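PDB 5UR2: bifunctional protein PutA from Bdellovibrio bacteriovorus, which probably catalyses both steps of proline breakdown, oxidising L-proline at a flavin site and then glutamate semialdehyde to L-glutamate with NAD+. Local coordinates for residues Pro388-Ile393 against Tyr398-Tyr403; Arg609-Pro614 against Asp959-Tyr964; Lys887-Ala892 against Asn916-Glu921. All blocks are in the same frame, centred on the assembly; numbering follows the deposited sequence.

Contact 1. Residues Pro388-Ile393 against Tyr398-Tyr403; sequences PIKKTI and YRMREY. With P5F (N-propargylglycine-modified flavin adenine dinucleotide), chain F.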
loop_
_atom_site.group_PDB
_atom_site.type_symbol
_atom_site.label_atom_id
_atom_site.label_comp_id
_atom_site.label_asym_id
_atom_site.label_seq_id
_atom_site.Cartn_x
_atom_site.Cartn_y
_atom_site.Cartn_z
ATOM N N PRO B 388 31.795 -48.866 7.752
ATOM C CA PRO B 388 31.393 -50.263 7.518
ATOM C C PRO B 388 31.364 -50.629 6.046
ATOM O O PRO B 388 31.713 -51.759 5.682
ATOM C CB PRO B 388 29.989 -50.340 8.141
ATOM C CG PRO B 388 29.855 -49.127 8.976
ATOM C CD PRO B 388 30.691 -48.080 8.324
ATOM N N ILE B 389 30.961 -49.690 5.187
ATOM C CA ILE B 389 30.917 -49.951 3.749
ATOM C C ILE B 389 32.322 -50.011 3.167
ATOM O O ILE B 389 32.653 -50.923 2.400
ATOM C CB ILE B 389 30.059 -48.886 3.054
ATOM C CG1 ILE B 389 28.776 -48.690 3.863
ATOM C CG2 ILE B 389 29.769 -49.320 1.645
ATOM C CD1 ILE B 389 27.815 -47.668 3.307
ATOM N N LYS B 390 33.160 -49.028 3.520
ATOM C CA LYS B 390 34.559 -48.982 3.092
ATOM C C LYS B 390 35.282 -50.299 3.355
ATOM O O LYS B 390 35.938 -50.861 2.466
ATOM C CB LYS B 390 35.263 -47.842 3.835
ATOM C CG LYS B 390 36.502 -47.255 3.175
ATOM C CD LYS B 390 37.057 -46.117 4.041
ATOM C CE LYS B 390 36.209 -44.838 3.932
ATOM N NZ LYS B 390 36.628 -43.740 4.870
ATOM N N LYS B 391 35.190 -50.794 4.593
ATOM C CA LYS B 391 35.881 -52.027 4.948
ATOM C C LYS B 391 35.373 -53.197 4.119
ATOM O O LYS B 391 36.162 -54.035 3.668
ATOM C CB LYS B 391 35.704 -52.299 6.442
ATOM C CG LYS B 391 36.177 -53.662 6.907
ATOM C CD LYS B 391 37.667 -53.701 7.156
ATOM C CE LYS B 391 38.026 -54.868 8.076
ATOM N NZ LYS B 391 37.336 -56.129 7.669
ATOM N N THR B 392 34.056 -53.252 3.887
ATOM C CA THR B 392 33.473 -54.335 3.098
ATOM C C THR B 392 34.008 -54.334 1.669
ATOM O O THR B 392 34.378 -55.389 1.139
ATOM C CB THR B 392 31.945 -54.225 3.109
ATOM O OG1 THR B 392 31.456 -54.419 4.442
ATOM C CG2 THR B 392 31.321 -55.276 2.200
ATOM N N ILE B 393 34.073 -53.157 1.036
ATOM C CA ILE B 393 34.602 -53.054 -0.325
ATOM C C ILE B 393 36.017 -53.605 -0.400
ATOM O O ILE B 393 36.385 -54.286 -1.367
ATOM C CB ILE B 393 34.566 -51.594 -0.818
ATOM C CG1 ILE B 393 33.147 -51.035 -0.835
ATOM C CG2 ILE B 393 35.189 -51.496 -2.190
ATOM C CD1 ILE B 393 32.235 -51.728 -1.791
ATOM N N TYR B 398 38.429 -55.080 -3.838
ATOM C CA TYR B 398 38.494 -53.917 -4.714
ATOM C C TYR B 398 39.470 -52.883 -4.165
ATOM O O TYR B 398 39.713 -52.804 -2.955
ATOM C CB TYR B 398 37.113 -53.289 -4.878
ATOM C CG TYR B 398 36.111 -54.127 -5.650
ATOM C CD1 TYR B 398 36.051 -54.080 -7.039
ATOM C CD2 TYR B 398 35.205 -54.951 -4.984
ATOM C CE1 TYR B 398 35.113 -54.839 -7.747
ATOM C CE2 TYR B 398 34.270 -55.718 -5.681
ATOM C CZ TYR B 398 34.230 -55.660 -7.061
ATOM O OH TYR B 398 33.302 -56.419 -7.749
ATOM N N ARG B 399 40.012 -52.073 -5.071
ATOM C CA ARG B 399 40.925 -50.999 -4.702
ATOM C C ARG B 399 40.135 -49.795 -4.186
ATOM O O ARG B 399 39.285 -49.250 -4.900
ATOM C CB ARG B 399 41.780 -50.610 -5.901
ATOM C CG ARG B 399 42.810 -49.553 -5.576
ATOM C CD ARG B 399 43.898 -49.480 -6.635
ATOM N NE ARG B 399 43.405 -48.966 -7.906
ATOM C CZ ARG B 399 43.085 -49.729 -8.947
ATOM N NH1 ARG B 399 43.205 -51.049 -8.869
ATOM N NH2 ARG B 399 42.661 -49.167 -10.069
ATOM N N MET B 400 40.440 -49.363 -2.960
ATOM C CA MET B 400 39.732 -48.279 -2.291
ATOM C C MET B 400 40.708 -47.147 -2.010
ATOM O O MET B 400 41.786 -47.372 -1.440
ATOM C CB MET B 400 39.094 -48.754 -0.983
ATOM C CG MET B 400 38.546 -47.617 -0.103
ATOM S SD MET B 400 37.129 -46.717 -0.800
ATOM C CE MET B 400 36.045 -48.129 -1.086
ATOM N N ARG B 401 40.330 -45.936 -2.407
ATOM C CA ARG B 401 41.144 -44.748 -2.200
ATOM C C ARG B 401 40.378 -43.766 -1.329
ATOM O O ARG B 401 39.238 -43.415 -1.643
ATOM C CB ARG B 401 41.514 -44.092 -3.534
ATOM C CG ARG B 401 42.407 -42.870 -3.383
ATOM C CD ARG B 401 42.831 -42.275 -4.746
ATOM N NE ARG B 401 43.306 -43.300 -5.660
ATOM C CZ ARG B 401 44.548 -43.772 -5.672
ATOM N NH1 ARG B 401 45.445 -43.302 -4.817
ATOM N NH2 ARG B 401 44.893 -44.719 -6.535
ATOM N N GLU B 402 41.001 -43.324 -0.239
ATOM C CA GLU B 402 40.378 -42.374 0.676
ATOM C C GLU B 402 40.803 -40.958 0.327
ATOM O O GLU B 402 42.001 -40.664 0.240
ATOM C CB GLU B 402 40.757 -42.666 2.125
ATOM C CG GLU B 402 40.025 -43.816 2.771
ATOM C CD GLU B 402 40.294 -43.871 4.260
ATOM O OE1 GLU B 402 41.464 -44.139 4.611
ATOM O OE2 GLU B 402 39.359 -43.660 5.066
ATOM N N TYR B 403 39.814 -40.087 0.149
ATOM C CA TYR B 403 40.060 -38.657 0.059
ATOM C C TYR B 403 40.592 -38.151 1.394
ATOM O O TYR B 403 39.926 -38.278 2.425
ATOM C CB TYR B 403 38.768 -37.945 -0.325
ATOM C CG TYR B 403 38.953 -36.499 -0.663
ATOM C CD1 TYR B 403 39.452 -36.112 -1.907
ATOM C CD2 TYR B 403 38.615 -35.508 0.259
ATOM C CE1 TYR B 403 39.620 -34.767 -2.220
ATOM C CE2 TYR B 403 38.777 -34.167 -0.042
ATOM C CZ TYR B 403 39.276 -33.798 -1.280
ATOM O OH TYR B 403 39.443 -32.458 -1.573
HETATM P PA P5F F . 24.327 -40.149 -2.228
HETATM O O1A P5F F . 23.944 -41.459 -2.997
HETATM O O2A P5F F . 23.592 -39.841 -1.021
HETATM O O5B P5F F . 24.130 -38.874 -3.003
HETATM C C5B P5F F . 24.047 -37.570 -2.440
HETATM C C4B P5F F . 24.202 -36.544 -3.573
HETATM O O4B P5F F . 23.071 -36.448 -4.406
HETATM C C3B P5F F . 24.476 -35.125 -3.168
HETATM O O3B P5F F . 25.785 -34.921 -2.795
HETATM C C2B P5F F . 24.112 -34.371 -4.383
HETATM O O2B P5F F . 25.165 -34.421 -5.284
HETATM C C1B P5F F . 22.970 -35.152 -4.926
HETATM N N9A P5F F . 21.673 -34.634 -4.571
HETATM C C8A P5F F . 21.158 -34.422 -3.299
HETATM N N7A P5F F . 19.909 -33.953 -3.419
HETATM C C5A P5F F . 19.560 -33.857 -4.767
HETATM C C6A P5F F . 18.436 -33.428 -5.469
HETATM N N6A P5F F . 17.267 -32.968 -4.773
HETATM N N1A P5F F . 18.426 -33.438 -6.816
HETATM C C2A P5F F . 19.498 -33.866 -7.516
HETATM N N3A P5F F . 20.624 -34.265 -6.858
HETATM C C4A P5F F . 20.689 -34.280 -5.520
HETATM N N1 P5F F . 32.071 -33.255 -5.230
HETATM C C2 P5F F . 32.318 -32.236 -6.221
HETATM O O2 P5F F . 31.247 -31.507 -6.685
HETATM N N3 P5F F . 33.639 -31.993 -6.719
HETATM C C4 P5F F . 34.761 -32.730 -6.264
HETATM O O4 P5F F . 36.025 -32.440 -6.794
HETATM C C4X P5F F . 34.504 -33.800 -5.211
HETATM N N5 P5F F . 35.599 -34.526 -4.572
HETATM C C5X P5F F . 35.237 -35.802 -3.924
HETATM C C6 P5F F . 36.274 -36.863 -3.739
HETATM C C7 P5F F . 35.909 -38.121 -3.197
HETATM C C7M P5F F . 36.969 -39.186 -3.016
HETATM C C8 P5F F . 34.556 -38.386 -2.828
HETATM C C8M P5F F . 34.132 -39.713 -2.253
HETATM C C9 P5F F . 33.568 -37.388 -3.003
HETATM C C9A P5F F . 33.943 -36.061 -3.568
HETATM N N10 P5F F . 32.914 -35.039 -3.769
HETATM C C10 P5F F . 33.201 -34.020 -4.740
HETATM C "C1'" P5F F . 31.561 -35.129 -3.166
HETATM C "C2'" P5F F . 30.612 -36.006 -3.984
HETATM O "O2'" P5F F . 30.339 -35.366 -5.171
HETATM C "C3'" P5F F . 29.296 -36.358 -3.286
HETATM O "O3'" P5F F . 28.603 -35.191 -3.045
HETATM C "C4'" P5F F . 29.445 -37.088 -1.959
HETATM O "O4'" P5F F . 30.625 -37.812 -2.020
HETATM C "C5'" P5F F . 28.232 -37.936 -1.531
HETATM O "O5'" P5F F . 27.618 -38.636 -2.596
HETATM P P P5F F . 27.065 -40.159 -2.525
HETATM O O1P P5F F . 27.052 -41.001 -3.857
HETATM O O2P P5F F . 27.913 -40.707 -1.317
HETATM O O3P P5F F . 25.687 -40.000 -1.645
HETATM C C21 P5F F . 36.546 -32.440 -3.307
HETATM C C22 P5F F . 36.164 -33.539 -3.993
HETATM C C23 P5F F . 36.970 -31.151 -4.032
#
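I393, K390 and M400 carry this contact, which packs helix 387-395 against strand 400-406 in the last beta-alpha-beta unit of the proline dehydrogenase (TIM-type) barrel. The axes of 388-393 and 400-403 run roughly antiparallel, 149° apart and 9.7 Å from each other at the closest. M400 starts out toward the helix, then bends at chi2 and chi3, which brings the methyl CE to I393 CG2 at 3.6 Å. Nearer its root, M400 CG lies 3.9 Å from K390 CG, and the two side chains cross at about a right angle. I393 CG2 also touches Y398 CB, while its carbonyl O, at the edge of the Y398 ring, takes a weak bond from Y398 N. K390 continues past M400 and turns at chi3 (-75°) towards E402. Its buried ammonium also has E387 OE2 and the carbonyl O of L382 as partners, so three acceptors hold it. Y403, next after E402 on the strand, lies against the flavin, its OH 3.4 Å from C21 of the propargylglycine adduct. The salt bridge itself runs from K390 NZ to E402 OE2 over 2.7 Å, on the anti lone pair of the carboxylate oxygen.

Contact 2. Residues Arg609-Pro614 against Asp959-Tyr964; sequences RELQKP and DYLKQY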
loop_
_atom_site.group_PDB
_atom_site.type_symbol
_atom_site.label_atom_id
_atom_site.label_comp_id
_atom_site.label_asym_id
_atom_site.label_seq_id
_atom_site.Cartn_x
_atom_site.Cartn_y
_atom_site.Cartn_z
ATOM N N ARG B 609 -0.253 -0.790 -13.047
ATOM C CA ARG B 609 -1.363 -1.696 -13.292
ATOM C C ARG B 609 -2.075 -2.069 -12.005
ATOM O O ARG B 609 -3.298 -2.271 -12.022
ATOM C CB ARG B 609 -0.870 -2.941 -14.021
ATOM C CG ARG B 609 -0.523 -2.670 -15.477
ATOM C CD ARG B 609 0.054 -3.920 -16.153
ATOM N NE ARG B 609 0.052 -3.730 -17.589
ATOM C CZ ARG B 609 1.137 -3.745 -18.356
ATOM N NH1 ARG B 609 2.331 -3.969 -17.822
ATOM N NH2 ARG B 609 1.021 -3.546 -19.668
ATOM N N GLU B 610 -1.353 -2.120 -10.876
ATOM C CA GLU B 610 -2.035 -2.282 -9.594
ATOM C C GLU B 610 -2.756 -0.998 -9.181
ATOM O O GLU B 610 -3.920 -1.041 -8.769
ATOM C CB GLU B 610 -1.057 -2.710 -8.498
ATOM C CG GLU B 610 -0.425 -4.066 -8.694
ATOM C CD GLU B 610 0.584 -4.382 -7.605
ATOM O OE1 GLU B 610 1.754 -3.948 -7.725
ATOM O OE2 GLU B 610 0.196 -5.044 -6.615
ATOM N N LEU B 611 -2.071 0.155 -9.260
ATOM C CA LEU B 611 -2.613 1.398 -8.711
ATOM C C LEU B 611 -3.754 1.989 -9.550
ATOM O O LEU B 611 -4.433 2.900 -9.075
ATOM C CB LEU B 611 -1.477 2.425 -8.549
ATOM C CG LEU B 611 -0.414 2.065 -7.488
ATOM C CD1 LEU B 611 0.727 3.054 -7.481
ATOM C CD2 LEU B 611 -0.973 1.928 -6.083
ATOM N N GLN B 612 -3.982 1.507 -10.781
ATOM C CA GLN B 612 -5.118 1.984 -11.571
ATOM C C GLN B 612 -6.445 1.556 -10.966
ATOM O O GLN B 612 -7.481 2.134 -11.302
ATOM C CB GLN B 612 -5.051 1.453 -13.010
ATOM C CG GLN B 612 -5.443 -0.054 -13.110
ATOM C CD GLN B 612 -5.301 -0.599 -14.524
ATOM O OE1 GLN B 612 -5.812 -0.015 -15.486
ATOM N NE2 GLN B 612 -4.579 -1.713 -14.660
ATOM N N LYS B 613 -6.444 0.549 -10.110
ATOM C CA LYS B 613 -7.687 0.021 -9.593
ATOM C C LYS B 613 -8.169 0.898 -8.444
ATOM O O LYS B 613 -7.431 1.085 -7.470
ATOM C CB LYS B 613 -7.508 -1.406 -9.112
ATOM C CG LYS B 613 -8.809 -2.021 -8.622
ATOM C CD LYS B 613 -8.627 -3.444 -8.081
ATOM C CE LYS B 613 -9.962 -4.018 -7.621
ATOM N NZ LYS B 613 -9.765 -5.198 -6.737
ATOM N N PRO B 614 -9.380 1.444 -8.513
ATOM C CA PRO B 614 -9.876 2.291 -7.417
ATOM C C PRO B 614 -10.048 1.479 -6.143
ATOM O O PRO B 614 -10.557 0.357 -6.168
ATOM C CB PRO B 614 -11.230 2.798 -7.937
ATOM C CG PRO B 614 -11.191 2.585 -9.416
ATOM C CD PRO B 614 -10.344 1.346 -9.622
ATOM N N ASP B 959 6.587 2.423 -2.514
ATOM C CA ASP B 959 6.141 3.801 -2.300
ATOM C C ASP B 959 6.565 4.735 -3.422
ATOM O O ASP B 959 6.098 5.878 -3.461
ATOM C CB ASP B 959 6.668 4.363 -0.955
ATOM C CG ASP B 959 6.126 3.601 0.262
ATOM O OD1 ASP B 959 4.962 3.129 0.215
ATOM O OD2 ASP B 959 6.885 3.427 1.244
ATOM N N TYR B 960 7.430 4.286 -4.336
ATOM C CA TYR B 960 8.133 5.233 -5.201
ATOM C C TYR B 960 7.209 5.880 -6.233
ATOM O O TYR B 960 7.219 7.106 -6.405
ATOM C CB TYR B 960 9.294 4.550 -5.902
ATOM C CG TYR B 960 10.117 5.520 -6.702
ATOM C CD1 TYR B 960 10.947 6.439 -6.063
ATOM C CD2 TYR B 960 10.062 5.532 -8.076
ATOM C CE1 TYR B 960 11.713 7.341 -6.776
ATOM C CE2 TYR B 960 10.834 6.432 -8.815
ATOM C CZ TYR B 960 11.653 7.336 -8.153
ATOM O OH TYR B 960 12.407 8.237 -8.858
ATOM N N LEU B 961 6.420 5.071 -6.943
ATOM C CA LEU B 961 5.584 5.585 -8.024
ATOM C C LEU B 961 4.587 6.642 -7.537
ATOM O O LEU B 961 4.273 7.586 -8.281
ATOM C CB LEU B 961 4.842 4.427 -8.692
ATOM C CG LEU B 961 4.115 4.748 -9.992
ATOM C CD1 LEU B 961 5.116 5.362 -10.985
ATOM C CD2 LEU B 961 3.454 3.480 -10.548
ATOM N N LYS B 962 4.095 6.512 -6.299
ATOM C CA LYS B 962 3.126 7.462 -5.751
ATOM C C LYS B 962 3.684 8.877 -5.613
ATOM O O LYS B 962 2.906 9.844 -5.599
ATOM C CB LYS B 962 2.631 6.976 -4.386
ATOM C CG LYS B 962 1.832 5.660 -4.449
ATOM C CD LYS B 962 1.518 5.177 -3.046
ATOM C CE LYS B 962 0.719 3.909 -3.067
ATOM N NZ LYS B 962 0.264 3.535 -1.703
ATOM N N GLN B 963 5.003 9.023 -5.499
ATOM C CA GLN B 963 5.609 10.356 -5.429
ATOM C C GLN B 963 5.361 11.167 -6.697
ATOM O O GLN B 963 5.462 12.400 -6.668
ATOM C CB GLN B 963 7.115 10.233 -5.190
ATOM C CG GLN B 963 7.516 9.746 -3.802
ATOM C CD GLN B 963 7.363 10.834 -2.761
ATOM O OE1 GLN B 963 6.305 10.982 -2.154
ATOM N NE2 GLN B 963 8.405 11.648 -2.598
ATOM N N TYR B 964 5.088 10.495 -7.814
ATOM C CA TYR B 964 4.792 11.143 -9.081
ATOM C C TYR B 964 3.299 11.373 -9.281
ATOM O O TYR B 964 2.891 11.751 -10.383
ATOM C CB TYR B 964 5.347 10.302 -10.242
ATOM C CG TYR B 964 6.859 10.227 -10.237
ATOM C CD1 TYR B 964 7.533 9.265 -9.486
ATOM C CD2 TYR B 964 7.609 11.136 -10.969
ATOM C CE1 TYR B 964 8.927 9.206 -9.480
ATOM C CE2 TYR B 964 8.983 11.084 -10.982
ATOM C CZ TYR B 964 9.641 10.123 -10.241
ATOM O OH TYR B 964 11.015 10.119 -10.275
#
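Where L611 meets L961 and K962 no flat group takes part; the rings stand behind, on the 959-964 side. The Y964 ring has Y960 CZ and the carbonyl O of L961 at its edge, in its plane, and the hydroxyls of the two tyrosines share a hydrogen bond, Y960 OH to Y964 OH, of 2.7 Å. The Y960 ring also meets that of Y604 on helix 587-611, with the planes about 25° apart. On the other segment the flat amide of Q612 folds back, and NE2 reaches the carbonyl O of R609 at 3.0 Å, on a lone pair in the carbonyl plane. The touch across the contact is purely aliphatic. L611 starts out toward the facing segment: CD1 lies 4.1 Å from L961 CD2, the two leucines sliding past each other in opposite directions, and equally close to K962 CG, while CD2 sits 4.0 Å from K962 CE. In the aldehyde dehydrogenase fold this brings the C-terminal part of helix 587-611 beside the turn leading into strand 965-973, which pairs antiparallel with the long strand 623-638. K962 runs extended beyond CG and crosses L611 at about a right angle, which carries NZ on toward the second subunit. At that dimer interface K962 NZ pairs with D959 OD1 of the second subunit, an intersubunit salt bridge, and D959 here makes the reciprocal one with K962 of that subunit.

Contact 3. Residues Lys887-Ala892 against Asn916-Glu921; sequences KNLDQA and NRVKEE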
loop_
_atom_site.group_PDB
_atom_site.type_symbol
_atom_site.label_atom_id
_atom_site.label_comp_id
_atom_site.label_asym_id
_atom_site.label_seq_id
_atom_site.Cartn_x
_atom_site.Cartn_y
_atom_site.Cartn_z
ATOM N N LYS B 887 37.303 0.210 18.915
ATOM C CA LYS B 887 37.598 -0.639 20.071
ATOM C C LYS B 887 36.563 -1.748 20.225
ATOM O O LYS B 887 36.903 -2.860 20.634
ATOM C CB LYS B 887 37.685 0.205 21.349
ATOM N N ASN B 888 35.296 -1.463 19.931
ATOM C CA ASN B 888 34.221 -2.432 20.106
ATOM C C ASN B 888 33.033 -1.996 19.249
ATOM O O ASN B 888 33.076 -0.964 18.569
ATOM C CB ASN B 888 33.849 -2.565 21.587
ATOM C CG ASN B 888 33.549 -1.214 22.245
ATOM O OD1 ASN B 888 33.016 -0.300 21.608
ATOM N ND2 ASN B 888 33.885 -1.090 23.531
ATOM N N LEU B 889 31.951 -2.778 19.306
ATOM C CA LEU B 889 30.788 -2.462 18.479
ATOM C C LEU B 889 30.182 -1.113 18.851
ATOM O O LEU B 889 29.645 -0.418 17.981
ATOM C CB LEU B 889 29.735 -3.568 18.583
ATOM C CG LEU B 889 28.563 -3.484 17.588
ATOM C CD1 LEU B 889 29.022 -3.522 16.128
ATOM C CD2 LEU B 889 27.580 -4.601 17.851
ATOM N N ASP B 890 30.241 -0.735 20.130
ATOM C CA ASP B 890 29.780 0.587 20.550
ATOM C C ASP B 890 30.441 1.695 19.731
ATOM O O ASP B 890 29.762 2.543 19.140
ATOM C CB ASP B 890 30.068 0.805 22.037
ATOM C CG ASP B 890 29.033 0.172 22.939
ATOM O OD1 ASP B 890 27.982 -0.280 22.434
ATOM O OD2 ASP B 890 29.277 0.150 24.167
ATOM N N GLN B 891 31.782 1.716 19.717
ATOM C CA GLN B 891 32.491 2.762 18.987
ATOM C C GLN B 891 32.288 2.617 17.483
ATOM O O GLN B 891 32.223 3.621 16.760
ATOM C CB GLN B 891 33.983 2.741 19.331
ATOM C CG GLN B 891 34.747 3.942 18.771
ATOM C CD GLN B 891 36.236 3.911 19.070
ATOM O OE1 GLN B 891 36.819 2.853 19.311
ATOM N NE2 GLN B 891 36.860 5.081 19.057
ATOM N N ALA B 892 32.188 1.377 16.996
ATOM C CA ALA B 892 32.002 1.159 15.568
ATOM C C ALA B 892 30.699 1.780 15.093
ATOM O O ALA B 892 30.653 2.432 14.042
ATOM C CB ALA B 892 32.030 -0.338 15.258
ATOM N N ASN B 916 21.820 -7.972 15.490
ATOM C CA ASN B 916 20.595 -7.260 15.850
ATOM C C ASN B 916 20.876 -5.813 16.257
ATOM O O ASN B 916 20.107 -4.911 15.904
ATOM C CB ASN B 916 19.845 -8.008 16.949
ATOM C CG ASN B 916 19.124 -9.238 16.415
ATOM O OD1 ASN B 916 18.780 -9.310 15.225
ATOM N ND2 ASN B 916 18.884 -10.207 17.288
ATOM N N ARG B 917 21.971 -5.564 16.986
ATOM C CA ARG B 917 22.297 -4.184 17.367
ATOM C C ARG B 917 22.485 -3.299 16.144
ATOM O O ARG B 917 21.996 -2.162 16.109
ATOM C CB ARG B 917 23.562 -4.133 18.232
ATOM C CG ARG B 917 23.344 -4.468 19.677
ATOM C CD ARG B 917 24.507 -3.959 20.503
ATOM N NE ARG B 917 24.589 -2.493 20.490
ATOM C CZ ARG B 917 25.651 -1.813 20.908
ATOM N NH1 ARG B 917 26.715 -2.466 21.358
ATOM N NH2 ARG B 917 25.656 -0.489 20.881
ATOM N N VAL B 918 23.201 -3.802 15.136
ATOM C CA VAL B 918 23.412 -3.046 13.914
ATOM C C VAL B 918 22.075 -2.786 13.234
ATOM O O VAL B 918 21.824 -1.685 12.722
ATOM C CB VAL B 918 24.394 -3.791 12.983
ATOM C CG1 VAL B 918 24.502 -3.098 11.594
ATOM C CG2 VAL B 918 25.778 -3.881 13.626
ATOM N N LYS B 919 21.206 -3.800 13.191
ATOM C CA LYS B 919 19.888 -3.607 12.596
ATOM C C LYS B 919 19.123 -2.492 13.291
ATOM O O LYS B 919 18.473 -1.676 12.636
ATOM C CB LYS B 919 19.090 -4.903 12.637
ATOM C CG LYS B 919 19.464 -5.900 11.553
ATOM C CD LYS B 919 18.721 -7.196 11.831
ATOM C CE LYS B 919 19.027 -8.278 10.831
ATOM N NZ LYS B 919 18.478 -9.572 11.340
ATOM N N GLU B 920 19.200 -2.431 14.614
ATOM C CA GLU B 920 18.416 -1.453 15.355
ATOM C C GLU B 920 19.102 -0.103 15.491
ATOM O O GLU B 920 18.426 0.869 15.830
ATOM C CB GLU B 920 18.072 -1.976 16.760
ATOM C CG GLU B 920 17.093 -3.149 16.772
ATOM N N GLU B 921 20.424 -0.016 15.297
ATOM C CA GLU B 921 21.156 1.209 15.620
ATOM C C GLU B 921 21.905 1.855 14.460
ATOM O O GLU B 921 22.260 3.032 14.569
ATOM C CB GLU B 921 22.172 0.955 16.748
ATOM C CG GLU B 921 21.572 0.461 18.039
ATOM C CD GLU B 921 22.642 0.058 19.047
ATOM O OE1 GLU B 921 23.656 0.786 19.152
ATOM O OE2 GLU B 921 22.487 -0.994 19.714
#
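A salt-bridge network of D890, R917 and E921 spans two helices of the alpha/beta aldehyde dehydrogenase module, with a small aliphatic contact beside it. R917 is its centre. The guanidinium grips D890 end-on, and both nitrogens go to one oxygen: NH1 reaches D890 OD1 at 2.7 Å and NH2 reaches the same OD1 at 2.8 Å. Neither bond is straight, as expected when two donors share one acceptor, with N-H...O angles of 140° and 137°. OD1 lies close to the guanidinium plane, yet the carboxylate is turned 73° from it. E921, one helical turn after R917, is held differently, side-on, with NE bonded to OE2 over 2.7 Å and NH2 to OE1 over 2.9 Å. Two carboxylates thus share one positive group, which probably offsets the repulsion between them. The bend of R917 at chi3 swings the guanidinium towards E921, while its aliphatic part runs alongside L889 in the opposite direction, CB lying 4.1 Å from L889 CD2. The other branch, L889 CD1, meets V918 CG2, also at 4.1 Å, the two side chains crossing at about a right angle. N888 is the N-cap of the first helix, its OD1 accepting from Q891 N at 3.0 Å. Helix 889-896 follows strand 880-886, and helix 912-921 follows strand 901-908; both strands belong to one mixed sheet. A892 packs on I787 and L789 of strand 783-789 in that sheet, and L893 of helix 889-896 continues the contact with R917 and E921.

In the fold
Following the chain from the N terminus, contact 1 comes first and closes a very short loop, joining helix 387-395 to the eighth strand of the proline dehydrogenase barrel. The aldehyde dehydrogenase module follows. Contact 2 opens in the C-terminal part of helix 587-611 and closes some 345 residues later, just ahead of strand 965-973, so its loop takes in most of that module. Contact 3 is nested inside it, a local tie between helices 889-896 and 912-921. No two contacts cross. Contacts 2 and 3 have nearest atoms about 17 Å apart, whereas contact 1 stands with its centre 65 Å from that of contact 2, on opposite sides of the chain's centre.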